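DNA-3-methyladenine glycosidase II, putative (Deinococcus radiodurans, PDB 2YG9) is a putative, mostly helical member of the HhH-GPD superfamily of base excision DNA repair proteins. Local coordinates at residues Gly91-Pro95 with Ala96-Lys100; Glu142-Ile145 with Ala146-Gln150; Pro189-Trp193 with Arg194-Ala198. One frame throughout, in Å; residues are numbered along the deposited sequence.

Interaction 1: residues Gly91-Pro95 with Ala96-Lys100; sequences GGVVP and AALLK
Where the loop 91-95 turns into helix 95-98, the first turn is set by two i to i+4 backbone bonds, the first from L98 N to V94 O at 2.9 Å. The second runs from L99 N to P95 O at 3.2 Å. The structure is a helix N-terminus, with V94 at the N-cap position and P95 as the first helical residue, a place where a proline, having no N-H to offer, fits well. The bond from L98 is nearly straight, with an N-H...O angle of 165°, while that from L99 is more bent. Ahead of the cap, V93 is the centre of an inverse gamma turn, closed by a weak bond from V94 N to G92 O. G91, at positive phi, lies against the helix with its CA 3.6 Å from A97 CB. A97 points toward the loop, and its methyl also lies close to V94 O and stands 4.2 Å from V94 CB, an apolar contact at the very start of the helix.

L98 is buried. Its CG stands anti to its carbonyl carbon (chi1 -76°), which brings the branch back over the loop, and CD1 meets V93 CG1 at 4.1 Å, the two side chains crossing at a slant. V93 in turn packs on V66 of helix 61-71 and on Y83, L86 and E87 of helix 76-87, so the loop residue meets both helices. The helix start itself meets helix 61-71 through P95 and L98, which both touch F62, while P95 and L99 also reach helix 113-127. L99 CG sits 3.4 Å from P95 O, against the same carbonyl oxygen that takes the L99 N-H.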
ATOM      1  N   GLY A  91      -4.972 -17.798 -18.668  1.00 15.03           N
ATOM      2  CA  GLY A  91      -5.850 -17.585 -17.507  1.00 14.57           C
ATOM      3  C   GLY A  91      -5.634 -16.257 -16.783  1.00 13.96           C
ATOM      4  O   GLY A  91      -6.362 -15.921 -15.869  1.00 13.27           O
ATOM      5  N   GLY A  92      -4.618 -15.507 -17.182  1.00 13.68           N
ATOM      6  CA  GLY A  92      -4.330 -14.240 -16.551  1.00 13.44           C
ATOM      7  C   GLY A  92      -3.902 -14.303 -15.098  1.00 13.12           C
ATOM      8  O   GLY A  92      -3.382 -15.319 -14.594  1.00 11.97           O
ATOM      9  N   VAL A  93      -4.110 -13.177 -14.432  1.00 12.77           N
ATOM     10  CA  VAL A  93      -3.651 -12.986 -13.051  1.00 11.95           C
ATOM     11  C   VAL A  93      -4.784 -13.372 -12.110  1.00 11.05           C
ATOM     12  O   VAL A  93      -5.491 -12.548 -11.529  1.00  9.98           O
ATOM     13  CB  VAL A  93      -3.087 -11.578 -12.799  1.00 11.95           C
ATOM     14  CG1 VAL A  93      -2.521 -11.481 -11.363  1.00 10.68           C
ATOM     15  CG2 VAL A  93      -2.019 -11.256 -13.852  1.00  9.85           C
ATOM     16  N   VAL A  94      -4.918 -14.689 -11.989  1.00 10.75           N
ATOM     17  CA  VAL A  94      -5.949 -15.331 -11.218  1.00 10.97           C
ATOM     18  C   VAL A  94      -5.242 -16.489 -10.513  1.00 10.61           C
ATOM     19  O   VAL A  94      -4.413 -17.167 -11.145  1.00 11.24           O
ATOM     20  CB  VAL A  94      -7.073 -15.838 -12.173  1.00 10.71           C
ATOM     21  CG1 VAL A  94      -8.098 -16.571 -11.394  1.00 12.62           C
ATOM     22  CG2 VAL A  94      -7.722 -14.639 -12.959  1.00 10.22           C
ATOM     23  N   PRO A  95      -5.526 -16.720  -9.223  1.00 10.60           N
ATOM     24  CA  PRO A  95      -4.782 -17.725  -8.443  1.00 11.17           C
ATOM     25  C   PRO A  95      -4.659 -19.133  -9.061  1.00 11.20           C
ATOM     26  O   PRO A  95      -3.555 -19.675  -9.154  1.00 11.57           O
ATOM     27  CB  PRO A  95      -5.541 -17.762  -7.118  1.00 11.61           C
ATOM     28  CG  PRO A  95      -6.111 -16.387  -6.984  1.00  9.60           C
ATOM     29  CD  PRO A  95      -6.495 -15.993  -8.377  1.00 10.97           C
ATOM     30  N   ALA A  96      -5.757 -19.710  -9.501  1.00 11.25           N
ATOM     31  CA  ALA A  96      -5.717 -21.071 -10.025  1.00 11.39           C
ATOM     32  C   ALA A  96      -4.939 -21.108 -11.330  1.00 11.12           C
ATOM     33  O   ALA A  96      -4.237 -22.057 -11.608  1.00 13.04           O
ATOM     34  CB  ALA A  96      -7.152 -21.635 -10.217  1.00 10.79           C
ATOM     35  N   ALA A  97      -5.072 -20.074 -12.143  1.00 10.89           N
ATOM     36  CA  ALA A  97      -4.368 -20.011 -13.402  1.00 10.34           C
ATOM     37  C   ALA A  97      -2.857 -19.889 -13.186  1.00  9.85           C
ATOM     38  O   ALA A  97      -2.069 -20.608 -13.816  1.00 10.47           O
ATOM     39  CB  ALA A  97      -4.917 -18.835 -14.263  1.00  9.95           C
ATOM     40  N   LEU A  98      -2.440 -19.028 -12.267  1.00  9.86           N
ATOM     41  CA  LEU A  98      -1.012 -18.816 -11.985  1.00 10.02           C
ATOM     42  C   LEU A  98      -0.296 -20.058 -11.435  1.00 10.16           C
ATOM     43  O   LEU A  98       0.902 -20.209 -11.618  1.00 10.77           O
ATOM     44  CB  LEU A  98      -0.816 -17.648 -11.012  1.00  8.95           C
ATOM     45  CG  LEU A  98      -1.003 -16.292 -11.661  1.00  9.71           C
ATOM     46  CD1 LEU A  98      -0.978 -15.160 -10.637  1.00  7.17           C
ATOM     47  CD2 LEU A  98       0.056 -16.110 -12.702  1.00 11.45           C
ATOM     48  N   LEU A  99      -1.027 -20.914 -10.749  1.00 11.27           N
ATOM     49  CA  LEU A  99      -0.501 -22.209 -10.296  1.00 12.21           C
ATOM     50  C   LEU A  99      -0.302 -23.244 -11.412  1.00 12.37           C
ATOM     51  O   LEU A  99       0.366 -24.263 -11.217  1.00 14.92           O
ATOM     52  CB  LEU A  99      -1.409 -22.766  -9.208  1.00 12.97           C
ATOM     53  CG  LEU A  99      -1.420 -21.979  -7.901  1.00 14.48           C
ATOM     54  CD1 LEU A  99      -2.419 -22.604  -6.884  1.00 14.34           C
ATOM     55  CD2 LEU A  99      -0.017 -21.884  -7.319  1.00 13.04           C
ATOM     56  N   LYS A 100      -0.828 -22.983 -12.589  1.00 12.13           N
ATOM     57  CA  LYS A 100      -0.641 -23.892 -13.705  1.00 12.07           C
ATOM     58  C   LYS A 100       0.506 -23.428 -14.608  1.00 11.55           C
ATOM     59  O   LYS A 100       0.907 -24.104 -15.547  1.00 12.36           O
ATOM     60  CB  LYS A 100      -1.935 -24.010 -14.477  1.00 11.33           C
ATOM     61  CG  LYS A 100      -3.031 -24.718 -13.740  1.00 14.52           C
ATOM     62  CD  LYS A 100      -4.237 -24.852 -14.674  1.00 16.11           C
ATOM     63  CE  LYS A 100      -5.490 -25.067 -13.901  1.00 21.96           C
ATOM     64  NZ  LYS A 100      -5.380 -26.395 -13.273  1.00 26.55           N
TER

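Interaction 2: residues Glu142-Ile145 with Ala146-Gln150; sequences ELVI and AELVQ
V144 and L148 lie side by side and point the same way, one helical turn apart, with V144 CG1 3.9 Å from L148 CD1. V144 carries CG1 anti to its backbone N, and this is the branch that L148 meets; the leucine in turn holds CG back beside its own N, over V144 O. Both residues are buried. The second apolar pair, I145 with V149, is set differently: the two side chains cross at a slant and meet through their CG2 methyls, also at 3.9 Å. V149 CG2 is the branch lying beside the backbone N, and it presses to 3.3 Å from I145 O as well.

These i to i+4 pairs sit on helix 141-149 of the HhH-GPD family region. Its buried residues V144, I145 and L148 face helix 156-166: V144 and I145 both rest on L163, and L148 on F162. The backbone is regular over this turn. L148 N and V149 N approach V144 O and I145 O almost head-on, the latter bond having an N-H...O angle of 173°, whereas A146 N comes to E142 O from above the carbonyl plane, 36° out of it.

L143 and A146 are exposed, with E147 beside them. L143 O takes the N-H of E147 at 3.2 Å and also accepts a hydrogen bond from a water at 2.9 Å; that water donates again to E147 OE2, so a single molecule ties the glutamate to a carbonyl one turn back. The bend of the E147 chain at chi2 (-47°) helps bring its carboxylate round to the water. E142, at the start of the turn, sends OE2 in a salt bridge to R156 of helix 156-166, whose side chain I145 also touches.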
ATOM      1  N   GLU A 142      -5.157  -5.377  10.950  1.00 11.68           N
ATOM      2  CA  GLU A 142      -4.120  -6.242  11.519  1.00 12.48           C
ATOM      3  C   GLU A 142      -4.219  -7.719  11.151  1.00 12.05           C
ATOM      4  O   GLU A 142      -3.208  -8.423  11.052  1.00 11.48           O
ATOM      5  CB  GLU A 142      -4.088  -6.051  13.036  1.00 12.81           C
ATOM      6  CG  GLU A 142      -3.434  -4.699  13.412  1.00 14.24           C
ATOM      7  CD  GLU A 142      -1.969  -4.642  13.023  1.00 16.20           C
ATOM      8  OE1 GLU A 142      -1.212  -5.567  13.348  1.00 21.92           O
ATOM      9  OE2 GLU A 142      -1.551  -3.657  12.405  1.00 19.27           O
ATOM     10  N   LEU A 143      -5.443  -8.192  10.983  1.00 12.11           N
ATOM     11  CA  LEU A 143      -5.665  -9.571  10.566  1.00 12.22           C
ATOM     12  C   LEU A 143      -5.273  -9.772   9.095  1.00 11.62           C
ATOM     13  O   LEU A 143      -4.685 -10.797   8.749  1.00 12.42           O
ATOM     14  CB  LEU A 143      -7.115 -10.004  10.767  1.00 12.55           C
ATOM     15  CG  LEU A 143      -7.734 -10.067  12.176  1.00 14.94           C
ATOM     16  CD1 LEU A 143      -9.110 -10.729  12.079  1.00 17.10           C
ATOM     17  CD2 LEU A 143      -6.908 -10.794  13.277  1.00 18.55           C
ATOM     18  N   VAL A 144      -5.608  -8.805   8.228  1.00 10.59           N
ATOM     19  CA  VAL A 144      -5.140  -8.837   6.834  1.00 10.06           C
ATOM     20  C   VAL A 144      -3.603  -8.795   6.790  1.00  9.10           C
ATOM     21  O   VAL A 144      -2.944  -9.578   6.099  1.00  9.35           O
ATOM     22  CB  VAL A 144      -5.766  -7.696   6.001  1.00 10.29           C
ATOM     23  CG1 VAL A 144      -5.254  -7.706   4.504  1.00  8.68           C
ATOM     24  CG2 VAL A 144      -7.321  -7.767   6.088  1.00  9.42           C
ATOM     25  N   ILE A 145      -3.039  -7.871   7.546  1.00  8.53           N
ATOM     26  CA  ILE A 145      -1.589  -7.728   7.650  1.00  7.93           C
ATOM     27  C   ILE A 145      -0.935  -9.040   8.042  1.00  7.50           C
ATOM     28  O   ILE A 145      -0.020  -9.499   7.353  1.00  9.07           O
ATOM     29  CB  ILE A 145      -1.160  -6.543   8.576  1.00  8.39           C
ATOM     30  CG1 ILE A 145      -1.572  -5.219   7.899  1.00  7.65           C
ATOM     31  CG2 ILE A 145       0.386  -6.589   8.824  1.00  6.71           C
ATOM     32  CD1 ILE A 145      -1.631  -3.971   8.821  1.00  6.85           C
ATOM     33  N   ALA A 146      -1.402  -9.659   9.114  1.00  7.10           N
ATOM     34  CA  ALA A 146      -0.754 -10.850   9.639  1.00  7.60           C
ATOM     35  C   ALA A 146      -0.761 -11.975   8.592  1.00  8.17           C
ATOM     36  O   ALA A 146       0.225 -12.704   8.446  1.00  9.20           O
ATOM     37  CB  ALA A 146      -1.445 -11.311  10.927  1.00  4.65           C
ATOM     38  N   GLU A 147      -1.858 -12.113   7.847  1.00  9.13           N
ATOM     39  CA  GLU A 147      -1.911 -13.171   6.844  1.00  9.33           C
ATOM     40  C   GLU A 147      -1.009 -12.908   5.654  1.00  9.27           C
ATOM     41  O   GLU A 147      -0.426 -13.842   5.098  1.00  9.21           O
ATOM     42  CB  GLU A 147      -3.347 -13.420   6.370  1.00 10.99           C
ATOM     43  CG  GLU A 147      -4.246 -14.052   7.416  1.00 15.13           C
ATOM     44  CD  GLU A 147      -3.632 -15.261   8.135  1.00 21.19           C
ATOM     45  OE1 GLU A 147      -3.301 -16.291   7.462  1.00 22.72           O
ATOM     46  OE2 GLU A 147      -3.486 -15.166   9.390  1.00 25.53           O
ATOM     47  N   LEU A 148      -0.941 -11.648   5.211  1.00  7.96           N
ATOM     48  CA  LEU A 148      -0.020 -11.279   4.127  1.00  7.68           C
ATOM     49  C   LEU A 148       1.450 -11.465   4.512  1.00  7.46           C
ATOM     50  O   LEU A 148       2.258 -11.997   3.727  1.00  8.58           O
ATOM     51  CB  LEU A 148      -0.272  -9.844   3.679  1.00  6.57           C
ATOM     52  CG  LEU A 148      -1.583  -9.623   2.926  1.00  8.10           C
ATOM     53  CD1 LEU A 148      -1.771  -8.133   2.773  1.00  8.38           C
ATOM     54  CD2 LEU A 148      -1.583 -10.331   1.584  1.00  5.97           C
ATOM     55  N   VAL A 149       1.802 -11.014   5.718  1.00  6.56           N
ATOM     56  CA  VAL A 149       3.147 -11.170   6.284  1.00  6.61           C
ATOM     57  C   VAL A 149       3.658 -12.609   6.264  1.00  5.82           C
ATOM     58  O   VAL A 149       4.846 -12.821   6.099  1.00  5.61           O
ATOM     59  CB  VAL A 149       3.237 -10.567   7.742  1.00  5.72           C
ATOM     60  CG1 VAL A 149       4.491 -11.067   8.527  1.00  6.36           C
ATOM     61  CG2 VAL A 149       3.242  -9.037   7.627  1.00  7.53           C
ATOM     62  N   GLN A 150       2.764 -13.575   6.404  1.00  6.49           N
ATOM     63  CA  GLN A 150       3.180 -15.002   6.393  1.00  8.09           C
ATOM     64  C   GLN A 150       3.684 -15.462   5.043  1.00  6.96           C
ATOM     65  O   GLN A 150       4.340 -16.494   4.951  1.00  7.70           O
ATOM     66  CB  GLN A 150       2.050 -15.932   6.851  1.00  8.58           C
ATOM     67  CG  GLN A 150       1.857 -15.893   8.321  1.00 12.58           C
ATOM     68  CD  GLN A 150       3.160 -16.112   9.126  1.00 16.97           C
ATOM     69  OE1 GLN A 150       3.760 -17.211   9.076  1.00 18.82           O
ATOM     70  NE2 GLN A 150       3.612 -15.053   9.849  1.00 14.12           N
TER
HETATM   71  O   HOH W   1      -4.892 -12.927  10.776  1.00 22.67           O

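Interaction 3: residues Pro189-Trp193 with Arg194-Ala198; sequences PGEDW and RDVTA
W193 O is gripped twice by T197: OG1 donates to it at 2.7 Å and the backbone N at 3.0 Å, the two donors reaching the oxygen from opposite faces of its carbonyl plane. The threonine hydroxyl lies between its own N and carbonyl carbon (chi1 59°), which turns it back along the helix to the carbonyl one turn earlier. The same OG1 approaches the indole obliquely, 3.6 Å from W193 CE3.

W193 and R194 run side by side in the same direction. R194 CG sits over the centre of the six-membered ring, 3.8 Å from its centroid and 12° off the normal, a CH-pi contact. Further out, W193 CZ2 lies over the centre of one guanidinium face, 3.4 Å from R194 CZ, but the ring and guanidinium planes are turned 48° apart, and this is not a flat stack. R181 supplies the cation-pi partner of the indole, and the W193 side chain also touches S175.

D192 has CG anti to its backbone N, which carries OD1 to R194 N at 3.0 Å, met from above the carboxylate plane. Its main-chain O takes the N-H of V196, starting the regular helical bonding. The D195 carboxylate is stacked against that of D192, the planes inclined to each other, with D192 OD2 4.1 Å from D195 OD1. Two bridging waters, each donating to both residues, probably ease the repulsion of these like charges. Elsewhere, E191 CB rests on V196 CG2, the two side chains crossing at about a right angle, and V196 packs on Y188.

The D192 carboxylate over the first turn is the classic aspartate N-cap, here opening helix 193-200 of this HhH-GPD family protein.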
ATOM      1  N   PRO A 189      10.434  17.257  15.376  1.00 14.61           N
ATOM      2  CA  PRO A 189      11.626  16.906  16.146  1.00 15.22           C
ATOM      3  C   PRO A 189      11.391  16.835  17.668  1.00 16.47           C
ATOM      4  O   PRO A 189      10.762  17.735  18.268  1.00 16.87           O
ATOM      5  CB  PRO A 189      12.598  18.046  15.777  1.00 16.53           C
ATOM      6  CG  PRO A 189      11.784  19.135  15.302  1.00 14.15           C
ATOM      7  CD  PRO A 189      10.645  18.491  14.590  1.00 14.07           C
ATOM      8  N   GLY A 190      11.854  15.759  18.295  1.00 16.33           N
ATOM      9  CA  GLY A 190      11.731  15.629  19.743  1.00 16.52           C
ATOM     10  C   GLY A 190      10.359  15.200  20.223  1.00 16.89           C
ATOM     11  O   GLY A 190      10.110  15.145  21.443  1.00 18.34           O
ATOM     12  N   GLU A 191       9.474  14.851  19.279  1.00 15.93           N
ATOM     13  CA  GLU A 191       8.141  14.397  19.600  1.00 15.49           C
ATOM     14  C   GLU A 191       8.062  12.895  19.367  1.00 15.14           C
ATOM     15  O   GLU A 191       8.741  12.362  18.498  1.00 16.76           O
ATOM     16  CB  GLU A 191       7.100  15.123  18.753  1.00 15.49           C
ATOM     17  CG  GLU A 191       7.008  16.566  19.093  1.00 16.71           C
ATOM     18  CD  GLU A 191       5.933  17.293  18.355  1.00 15.23           C
ATOM     19  OE1 GLU A 191       4.741  16.990  18.561  1.00 13.76           O
ATOM     20  OE2 GLU A 191       6.304  18.214  17.595  1.00 16.18           O
ATOM     21  N   ASP A 192       7.248  12.234  20.168  1.00 14.25           N
ATOM     22  CA  ASP A 192       7.026  10.799  20.058  1.00 13.19           C
ATOM     23  C   ASP A 192       6.188  10.552  18.812  1.00 12.35           C
ATOM     24  O   ASP A 192       5.061  11.035  18.726  1.00  9.93           O
ATOM     25  CB  ASP A 192       6.325  10.331  21.331  1.00 13.70           C
ATOM     26  CG  ASP A 192       6.015   8.848  21.361  1.00 15.28           C
ATOM     27  OD1 ASP A 192       6.193   8.141  20.351  1.00 17.58           O
ATOM     28  OD2 ASP A 192       5.563   8.384  22.435  1.00 18.91           O
ATOM     29  N   TRP A 193       6.741   9.811  17.850  1.00 11.71           N
ATOM     30  CA  TRP A 193       6.023   9.521  16.607  1.00 11.79           C
ATOM     31  C   TRP A 193       4.667   8.799  16.873  1.00 10.92           C
ATOM     32  O   TRP A 193       3.706   9.029  16.165  1.00 10.81           O
ATOM     33  CB  TRP A 193       6.915   8.755  15.601  1.00 11.57           C
ATOM     34  CG  TRP A 193       7.045   7.248  15.880  1.00 12.09           C
ATOM     35  CD1 TRP A 193       8.081   6.616  16.528  1.00 11.49           C
ATOM     36  CD2 TRP A 193       6.112   6.212  15.524  1.00 11.00           C
ATOM     37  NE1 TRP A 193       7.858   5.263  16.578  1.00 12.09           N
ATOM     38  CE2 TRP A 193       6.658   4.982  15.975  1.00 10.53           C
ATOM     39  CE3 TRP A 193       4.881   6.196  14.859  1.00  9.60           C
ATOM     40  CZ2 TRP A 193       6.012   3.771  15.798  1.00 10.93           C
ATOM     41  CZ3 TRP A 193       4.234   4.962  14.677  1.00 11.00           C
ATOM     42  CH2 TRP A 193       4.789   3.783  15.159  1.00 11.93           C
ATOM     43  N   ARG A 194       4.566   7.943  17.885  1.00 10.63           N
ATOM     44  CA  ARG A 194       3.271   7.301  18.195  1.00 11.82           C
ATOM     45  C   ARG A 194       2.199   8.316  18.576  1.00 11.56           C
ATOM     46  O   ARG A 194       1.033   8.154  18.192  1.00 11.62           O
ATOM     47  CB  ARG A 194       3.378   6.240  19.303  1.00 12.05           C
ATOM     48  CG  ARG A 194       4.313   5.126  18.907  1.00 13.88           C
ATOM     49  CD  ARG A 194       4.359   3.935  19.862  1.00 15.05           C
ATOM     50  NE  ARG A 194       5.258   2.936  19.285  1.00 19.39           N
ATOM     51  CZ  ARG A 194       4.887   1.930  18.464  1.00 23.71           C
ATOM     52  NH1 ARG A 194       3.608   1.742  18.128  1.00 24.76           N
ATOM     53  NH2 ARG A 194       5.802   1.089  17.958  1.00 23.85           N
ATOM     54  N   ASP A 195       2.608   9.340  19.313  1.00 11.04           N
ATOM     55  CA  ASP A 195       1.749  10.452  19.683  1.00 12.18           C
ATOM     56  C   ASP A 195       1.341  11.293  18.472  1.00 10.65           C
ATOM     57  O   ASP A 195       0.171  11.506  18.219  1.00 10.03           O
ATOM     58  CB  ASP A 195       2.461  11.374  20.665  1.00 12.92           C
ATOM     59  CG  ASP A 195       2.354  10.915  22.082  1.00 19.81           C
ATOM     60  OD1 ASP A 195       1.750   9.849  22.322  1.00 24.17           O
ATOM     61  OD2 ASP A 195       2.868  11.660  22.960  1.00 28.49           O
ATOM     62  N   VAL A 196       2.333  11.787  17.761  1.00  9.94           N
ATOM     63  CA  VAL A 196       2.084  12.555  16.555  1.00 10.27           C
ATOM     64  C   VAL A 196       1.075  11.881  15.601  1.00  9.84           C
ATOM     65  O   VAL A 196       0.066  12.479  15.187  1.00 10.33           O
ATOM     66  CB  VAL A 196       3.408  12.829  15.851  1.00  9.84           C
ATOM     67  CG1 VAL A 196       3.157  13.421  14.498  1.00  9.17           C
ATOM     68  CG2 VAL A 196       4.282  13.768  16.735  1.00  9.31           C
ATOM     69  N   THR A 197       1.342  10.624  15.260  1.00  9.44           N
ATOM     70  CA  THR A 197       0.544   9.904  14.279  1.00  9.12           C
ATOM     71  C   THR A 197      -0.834   9.447  14.797  1.00  9.50           C
ATOM     72  O   THR A 197      -1.791   9.392  14.016  1.00  8.42           O
ATOM     73  CB  THR A 197       1.335   8.709  13.692  1.00  8.60           C
ATOM     74  OG1 THR A 197       1.718   7.809  14.742  1.00  9.40           O
ATOM     75  CG2 THR A 197       2.584   9.217  12.945  1.00  6.67           C
ATOM     76  N   ALA A 198      -0.944   9.146  16.101  1.00  9.72           N
ATOM     77  CA  ALA A 198      -2.240   8.785  16.717  1.00 10.95           C
ATOM     78  C   ALA A 198      -3.296   9.884  16.557  1.00 10.64           C
ATOM     79  O   ALA A 198      -4.485   9.602  16.415  1.00 12.32           O
ATOM     80  CB  ALA A 198      -2.028   8.474  18.231  1.00 10.17           C
TER
HETATM   81  O   HOH W   2       3.050   7.449  22.749  1.00 14.66           O
HETATM   82  O   HOH W   3       5.284  10.164  24.325  1.00 20.75           O
HETATM   83  O   HOH W   4       5.349  13.671  21.824  1.00 22.41           O

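In the fold
The three contacts follow one another along the chain and all belong to the HhH-GPD superfamily region. Interaction 2 sits nearest the middle of the chain, about 13 Å from its centre, while interactions 1 and 3 lie out at 23 and 22 Å on opposite sides, their own centres 44 Å apart. None of them touches another: the nearest atoms of interactions 2 and 3 are about 9 Å apart, those of interactions 1 and 2 about 11 Å. Interactions 1 and 3 are both helix starts, whereas interaction 2 runs through a helix. A glycerol, probably from the crystallisation liquor, lies about 5 Å from the E191 side chain in interaction 3.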